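Local coordinates for protein aryl acylamidase (bacterium CSBL00001, PDB 4YJ6) that probably hydrolyses the amide bond of N-acyl arylamines as an aryl acylamidase of the amidase signature family, at residues A[151-156]-A[193-198]; A[448-453]-A[484-489]. One frame throughout, in Å; residues are numbered along the deposited sequence.

Contact 1 of 2, residues A[151-156]-A[193-198]; sequences RNPFNL and AWTNTY
The side-chain amide of N152 reaches to the C-terminal turn of helix 190-195 and bonds its backbone: ND2 donates to W194 O over 2.9 Å, with an almost straight N-H...O angle of 174°. The acceptor lies in the amide plane of N152, but the donor stands above the carbonyl plane of W194. With CG anti to the backbone N (chi1 -160°), the N152 side chain is carried toward the helix, CG coming to 3.8 Å from W194 O, from where ND2 meets that oxygen. At the other end of the amide, OD1 accepts from F154 N at 2.9 Å, an Asx turn superposed on the type I beta turn N152-N155, which N155 N closes by bonding N152 O. Since ND2 also donates to N159 O, both ends of this buried amide are engaged and its rotation is fixed. CG2 of T195 packs against the same amide, 4.0 Å from N152 ND2, and touches P153 CD more loosely. T195 OG1 bonds P191 O and accepts from T197 OG1. F154 brings the tip of its ring to T195 and N196: CE2 is 3.4 Å from T195 O, and CZ is 3.5 Å from N196 CB. Ring and N196 amide planes are 68° apart, and N196 ND2 bonds W483 O. The indole of W194 leads off to a near-parallel meeting with W430, its NE1 bonded to C402 O. N196 has positive phi and ends the helix in a Schellman motif; the contact thus joins an Asx turn, set on a type I beta turn, to a Schellman-terminated helix in the buried interior of the amidase fold.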
loop_
_atom_site.group_PDB
_atom_site.type_symbol
_atom_site.label_atom_id
_atom_site.label_comp_id
_atom_site.label_asym_id
_atom_site.label_seq_id
_atom_site.Cartn_x
_atom_site.Cartn_y
_atom_site.Cartn_z
ATOM N N ARG A 151 13.961 -4.109 4.398
ATOM C CA ARG A 151 14.937 -3.057 4.097
ATOM C C ARG A 151 14.750 -2.406 2.732
ATOM O O ARG A 151 14.202 -3.000 1.804
ATOM C CB ARG A 151 16.356 -3.648 4.232
ATOM C CG ARG A 151 16.572 -4.298 5.596
ATOM C CD ARG A 151 18.036 -4.778 5.801
ATOM N NE ARG A 151 18.176 -5.440 7.099
ATOM C CZ ARG A 151 17.945 -6.732 7.338
ATOM N NH1 ARG A 151 17.573 -7.552 6.366
ATOM N NH2 ARG A 151 18.093 -7.220 8.571
ATOM N N ASN A 152 15.217 -1.168 2.624
ATOM C CA ASN A 152 14.996 -0.349 1.458
ATOM C C ASN A 152 15.996 -0.669 0.349
ATOM O O ASN A 152 17.210 -0.534 0.589
ATOM C CB ASN A 152 15.157 1.131 1.868
ATOM C CG ASN A 152 14.498 2.056 0.901
ATOM O OD1 ASN A 152 14.729 1.955 -0.306
ATOM N ND2 ASN A 152 13.610 2.929 1.404
ATOM N N PRO A 153 15.520 -1.078 -0.857
ATOM C CA PRO A 153 16.467 -1.372 -1.944
ATOM C C PRO A 153 17.348 -0.188 -2.305
ATOM O O PRO A 153 18.372 -0.381 -2.948
ATOM C CB PRO A 153 15.559 -1.731 -3.140
ATOM C CG PRO A 153 14.264 -2.209 -2.480
ATOM C CD PRO A 153 14.120 -1.313 -1.278
ATOM N N PHE A 154 16.946 1.028 -1.940
ATOM C CA PHE A 154 17.796 2.195 -2.250
ATOM C C PHE A 154 18.959 2.354 -1.265
ATOM O O PHE A 154 19.927 3.065 -1.552
ATOM C CB PHE A 154 16.946 3.470 -2.306
ATOM C CG PHE A 154 16.267 3.642 -3.610
ATOM C CD1 PHE A 154 16.771 4.489 -4.576
ATOM C CD2 PHE A 154 15.149 2.879 -3.902
ATOM C CE1 PHE A 154 16.166 4.593 -5.803
ATOM C CE2 PHE A 154 14.541 2.960 -5.115
ATOM C CZ PHE A 154 15.032 3.804 -6.077
ATOM N N ASN A 155 18.839 1.740 -0.099
ATOM C CA ASN A 155 19.900 1.716 0.903
ATOM C C ASN A 155 19.446 0.803 2.032
ATOM O O ASN A 155 18.557 1.136 2.814
ATOM C CB ASN A 155 20.211 3.138 1.421
ATOM C CG ASN A 155 21.365 3.148 2.410
ATOM O OD1 ASN A 155 21.632 2.146 3.067
ATOM N ND2 ASN A 155 22.050 4.283 2.514
ATOM N N LEU A 156 20.029 -0.396 2.108
ATOM C CA LEU A 156 19.542 -1.394 3.062
ATOM C C LEU A 156 19.690 -1.008 4.539
ATOM O O LEU A 156 19.152 -1.667 5.390
ATOM C CB LEU A 156 20.187 -2.783 2.797
ATOM C CG LEU A 156 19.568 -3.585 1.638
ATOM C CD1 LEU A 156 19.652 -2.812 0.336
ATOM C CD2 LEU A 156 20.313 -4.894 1.510
ATOM N N ALA A 193 6.155 5.582 -1.412
ATOM C CA ALA A 193 6.844 6.888 -1.329
ATOM C C ALA A 193 8.316 6.679 -0.964
ATOM O O ALA A 193 9.209 7.307 -1.543
ATOM C CB ALA A 193 6.163 7.767 -0.271
ATOM N N TRP A 194 8.578 5.827 0.022
ATOM C CA TRP A 194 9.981 5.617 0.419
ATOM C C TRP A 194 10.799 4.733 -0.528
ATOM O O TRP A 194 11.987 4.574 -0.298
ATOM C CB TRP A 194 10.040 5.004 1.821
ATOM C CG TRP A 194 9.861 5.998 2.947
ATOM C CD1 TRP A 194 9.615 7.345 2.835
ATOM C CD2 TRP A 194 9.922 5.715 4.352
ATOM N NE1 TRP A 194 9.520 7.907 4.091
ATOM C CE2 TRP A 194 9.715 6.943 5.035
ATOM C CE3 TRP A 194 10.163 4.553 5.102
ATOM C CZ2 TRP A 194 9.704 7.034 6.425
ATOM C CZ3 TRP A 194 10.154 4.642 6.496
ATOM C CH2 TRP A 194 9.914 5.881 7.138
ATOM N N THR A 195 10.180 4.115 -1.538
ATOM C CA THR A 195 10.903 3.179 -2.429
ATOM C C THR A 195 10.805 3.513 -3.914
ATOM O O THR A 195 11.141 2.680 -4.761
ATOM C CB THR A 195 10.423 1.713 -2.236
ATOM O OG1 THR A 195 9.026 1.658 -2.517
ATOM C CG2 THR A 195 10.687 1.250 -0.827
ATOM N N ASN A 196 10.380 4.729 -4.252
ATOM C CA ASN A 196 10.350 5.144 -5.661
ATOM C C ASN A 196 9.396 4.257 -6.453
ATOM O O ASN A 196 9.638 3.993 -7.613
ATOM C CB ASN A 196 11.774 5.072 -6.315
ATOM C CG ASN A 196 11.881 5.880 -7.579
ATOM O OD1 ASN A 196 11.682 7.092 -7.552
ATOM N ND2 ASN A 196 12.231 5.231 -8.690
ATOM N N THR A 197 8.319 3.792 -5.815
ATOM C CA THR A 197 7.308 3.042 -6.547
ATOM C C THR A 197 5.959 3.750 -6.519
ATOM O O THR A 197 5.761 4.721 -5.785
ATOM C CB THR A 197 7.204 1.614 -6.022
ATOM O OG1 THR A 197 7.064 1.624 -4.595
ATOM C CG2 THR A 197 8.497 0.826 -6.398
ATOM N N TYR A 198 5.066 3.304 -7.400
ATOM C CA TYR A 198 3.755 3.933 -7.526
ATOM C C TYR A 198 2.746 3.137 -6.718
ATOM O O TYR A 198 2.574 1.931 -6.939
ATOM C CB TYR A 198 3.392 3.948 -8.994
ATOM C CG TYR A 198 2.037 4.583 -9.288
ATOM C CD1 TYR A 198 1.851 5.967 -9.156
ATOM C CD2 TYR A 198 0.956 3.808 -9.699
ATOM C CE1 TYR A 198 0.632 6.549 -9.450
ATOM C CE2 TYR A 198 -0.275 4.377 -9.978
ATOM C CZ TYR A 198 -0.434 5.743 -9.847
ATOM O OH TYR A 198 -1.640 6.299 -10.128
#

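Contact 2 of 2, residues A[448-453]-A[484-489]; sequences AGLIDG and SQYYDI
With chi1 of -54° in L450 and -56° in Y486, each CG lies anti to its carbonyl carbon and beside the backbone N, and the two side chains run alongside each other in opposite senses. L450 CG stands over one face of the phenol, 4.1 Å from the Y486 ring centroid and 22° off the normal, a CH-pi contact shifted toward the rim. Q485 NE2 lies over the opposite face. L450 CD1 goes on to meet I489 CD1 tip to tip at 3.5 Å. Here the end of strand 443-451, in the large mixed sheet of the amidase fold, meets the 3-10 segment 484-487 that leads into helix 488-491. G449 has no side chain, and its CA packs 3.7 Å from Y486 CE2; its backbone angles also favour glycine. Two waters join the phenol to the strand: water 1, in the ring plane, is 2.6 Å from Y486 OH and weakly bonded to A448 O, while water 2 accepts from L450 N at 2.8 Å and also bonds Y486 OH. An alanine at Y486 would probably open a gap beside L450 and G449 and leave both waters without their hydroxyl partner.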
loop_
_atom_site.group_PDB
_atom_site.type_symbol
_atom_site.label_atom_id
_atom_site.label_comp_id
_atom_site.label_asym_id
_atom_site.label_seq_id
_atom_site.Cartn_x
_atom_site.Cartn_y
_atom_site.Cartn_z
ATOM N N ALA A 448 8.547 11.368 -6.623
ATOM C CA ALA A 448 8.783 12.771 -6.963
ATOM C C ALA A 448 10.260 13.072 -7.130
ATOM O O ALA A 448 10.601 14.205 -7.446
ATOM C CB ALA A 448 8.198 13.671 -5.867
ATOM N N GLY A 449 11.121 12.087 -6.873
ATOM C CA GLY A 449 12.564 12.314 -6.938
ATOM C C GLY A 449 13.319 11.753 -5.751
ATOM O O GLY A 449 12.771 11.011 -4.940
ATOM N N LEU A 450 14.612 12.088 -5.645
ATOM C CA LEU A 450 15.423 11.641 -4.518
ATOM C C LEU A 450 15.945 12.836 -3.715
ATOM O O LEU A 450 16.197 13.911 -4.272
ATOM C CB LEU A 450 16.651 10.862 -4.998
ATOM C CG LEU A 450 16.427 9.689 -5.929
ATOM C CD1 LEU A 450 17.798 9.140 -6.348
ATOM C CD2 LEU A 450 15.550 8.609 -5.234
ATOM N N ILE A 451 16.070 12.627 -2.411
ATOM C CA ILE A 451 16.685 13.588 -1.504
ATOM C C ILE A 451 17.789 12.829 -0.814
ATOM O O ILE A 451 17.549 11.830 -0.124
ATOM C CB ILE A 451 15.649 14.153 -0.501
ATOM C CG1 ILE A 451 14.595 14.953 -1.290
ATOM C CG2 ILE A 451 16.333 15.041 0.582
ATOM C CD1 ILE A 451 13.339 15.341 -0.504
ATOM N N ASP A 452 19.024 13.275 -1.041
ATOM C CA ASP A 452 20.186 12.578 -0.478
ATOM C C ASP A 452 20.133 11.066 -0.760
ATOM O O ASP A 452 20.418 10.252 0.113
ATOM C CB ASP A 452 20.260 12.828 1.023
ATOM C CG ASP A 452 21.654 12.541 1.608
ATOM O OD1 ASP A 452 22.631 12.482 0.825
ATOM O OD2 ASP A 452 21.767 12.383 2.851
ATOM N N GLY A 453 19.766 10.713 -1.984
ATOM C CA GLY A 453 19.837 9.340 -2.449
ATOM C C GLY A 453 18.619 8.483 -2.092
ATOM O O GLY A 453 18.559 7.321 -2.478
ATOM N N SER A 484 11.864 6.342 -13.515
ATOM C CA SER A 484 12.424 5.012 -13.798
ATOM C C SER A 484 13.950 5.018 -13.722
ATOM O O SER A 484 14.563 4.021 -13.369
ATOM C CB SER A 484 11.963 4.517 -15.174
ATOM O OG SER A 484 12.437 5.395 -16.171
ATOM N N GLN A 485 14.574 6.153 -14.064
ATOM C CA GLN A 485 16.032 6.215 -14.017
ATOM C C GLN A 485 16.543 5.965 -12.615
ATOM O O GLN A 485 17.643 5.459 -12.445
ATOM C CB GLN A 485 16.558 7.580 -14.517
ATOM C CG GLN A 485 16.250 8.735 -13.600
ATOM C CD GLN A 485 14.890 9.356 -13.855
ATOM O OE1 GLN A 485 14.070 8.849 -14.642
ATOM N NE2 GLN A 485 14.656 10.494 -13.218
ATOM N N TYR A 486 15.768 6.312 -11.585
ATOM C CA TYR A 486 16.259 6.116 -10.228
ATOM C C TYR A 486 16.391 4.626 -9.838
ATOM O O TYR A 486 17.096 4.296 -8.877
ATOM C CB TYR A 486 15.354 6.813 -9.216
ATOM C CG TYR A 486 15.166 8.310 -9.486
ATOM C CD1 TYR A 486 16.252 9.157 -9.673
ATOM C CD2 TYR A 486 13.890 8.853 -9.568
ATOM C CE1 TYR A 486 16.064 10.525 -9.935
ATOM C CE2 TYR A 486 13.684 10.202 -9.820
ATOM C CZ TYR A 486 14.776 11.032 -10.012
ATOM O OH TYR A 486 14.536 12.356 -10.257
ATOM N N TYR A 487 15.717 3.736 -10.564
ATOM C CA TYR A 487 15.851 2.305 -10.285
ATOM C C TYR A 487 17.292 1.850 -10.554
ATOM O O TYR A 487 17.663 0.743 -10.187
ATOM C CB TYR A 487 14.859 1.427 -11.093
ATOM C CG TYR A 487 13.403 1.689 -10.735
ATOM C CD1 TYR A 487 12.974 1.599 -9.419
ATOM C CD2 TYR A 487 12.490 2.050 -11.708
ATOM C CE1 TYR A 487 11.640 1.869 -9.080
ATOM C CE2 TYR A 487 11.173 2.317 -11.388
ATOM C CZ TYR A 487 10.757 2.210 -10.078
ATOM O OH TYR A 487 9.430 2.498 -9.788
ATOM N N ASP A 488 18.107 2.685 -11.213
ATOM C CA ASP A 488 19.511 2.303 -11.386
ATOM C C ASP A 488 20.181 2.029 -10.048
ATOM O O ASP A 488 21.140 1.250 -9.958
ATOM C CB ASP A 488 20.316 3.394 -12.125
ATOM C CG ASP A 488 19.911 3.553 -13.588
ATOM O OD1 ASP A 488 19.184 2.712 -14.148
ATOM O OD2 ASP A 488 20.346 4.548 -14.197
ATOM N N ILE A 489 19.722 2.674 -8.990
ATOM C CA ILE A 489 20.360 2.507 -7.697
ATOM C C ILE A 489 20.158 1.083 -7.173
ATOM O O ILE A 489 21.133 0.355 -6.962
ATOM C CB ILE A 489 19.893 3.600 -6.696
ATOM C CG1 ILE A 489 20.402 4.991 -7.145
ATOM C CG2 ILE A 489 20.359 3.269 -5.289
ATOM C CD1 ILE A 489 19.739 6.172 -6.403
HETATM O O HOH W 1 12.102 13.370 -10.435
HETATM O O HOH W 2 15.554 13.900 -7.584
#

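How the contacts relate
Contact 1 is buried, its centre about 13 Å from the centre of the chain, whereas contact 2 lies at the surface, its centre about 20 Å from the same point; the two centres are about 9 Å apart. The inner one combines a direct amide-to-backbone bond with packing of F154 and T195, the outer one apolar packing with bridging waters. They share no segment but touch: N196 O and Y487 OH are probably hydrogen-bonded at 2.6 Å, and F154 CE1 packs 3.2 Å from Y486 O. Strand 443-451, which carries contact 2, also meets N196 through P447, while helix 488-491 packs on P153 and F154. Segment 484-489 therefore lies against both contact 1 and the end of strand 443-451.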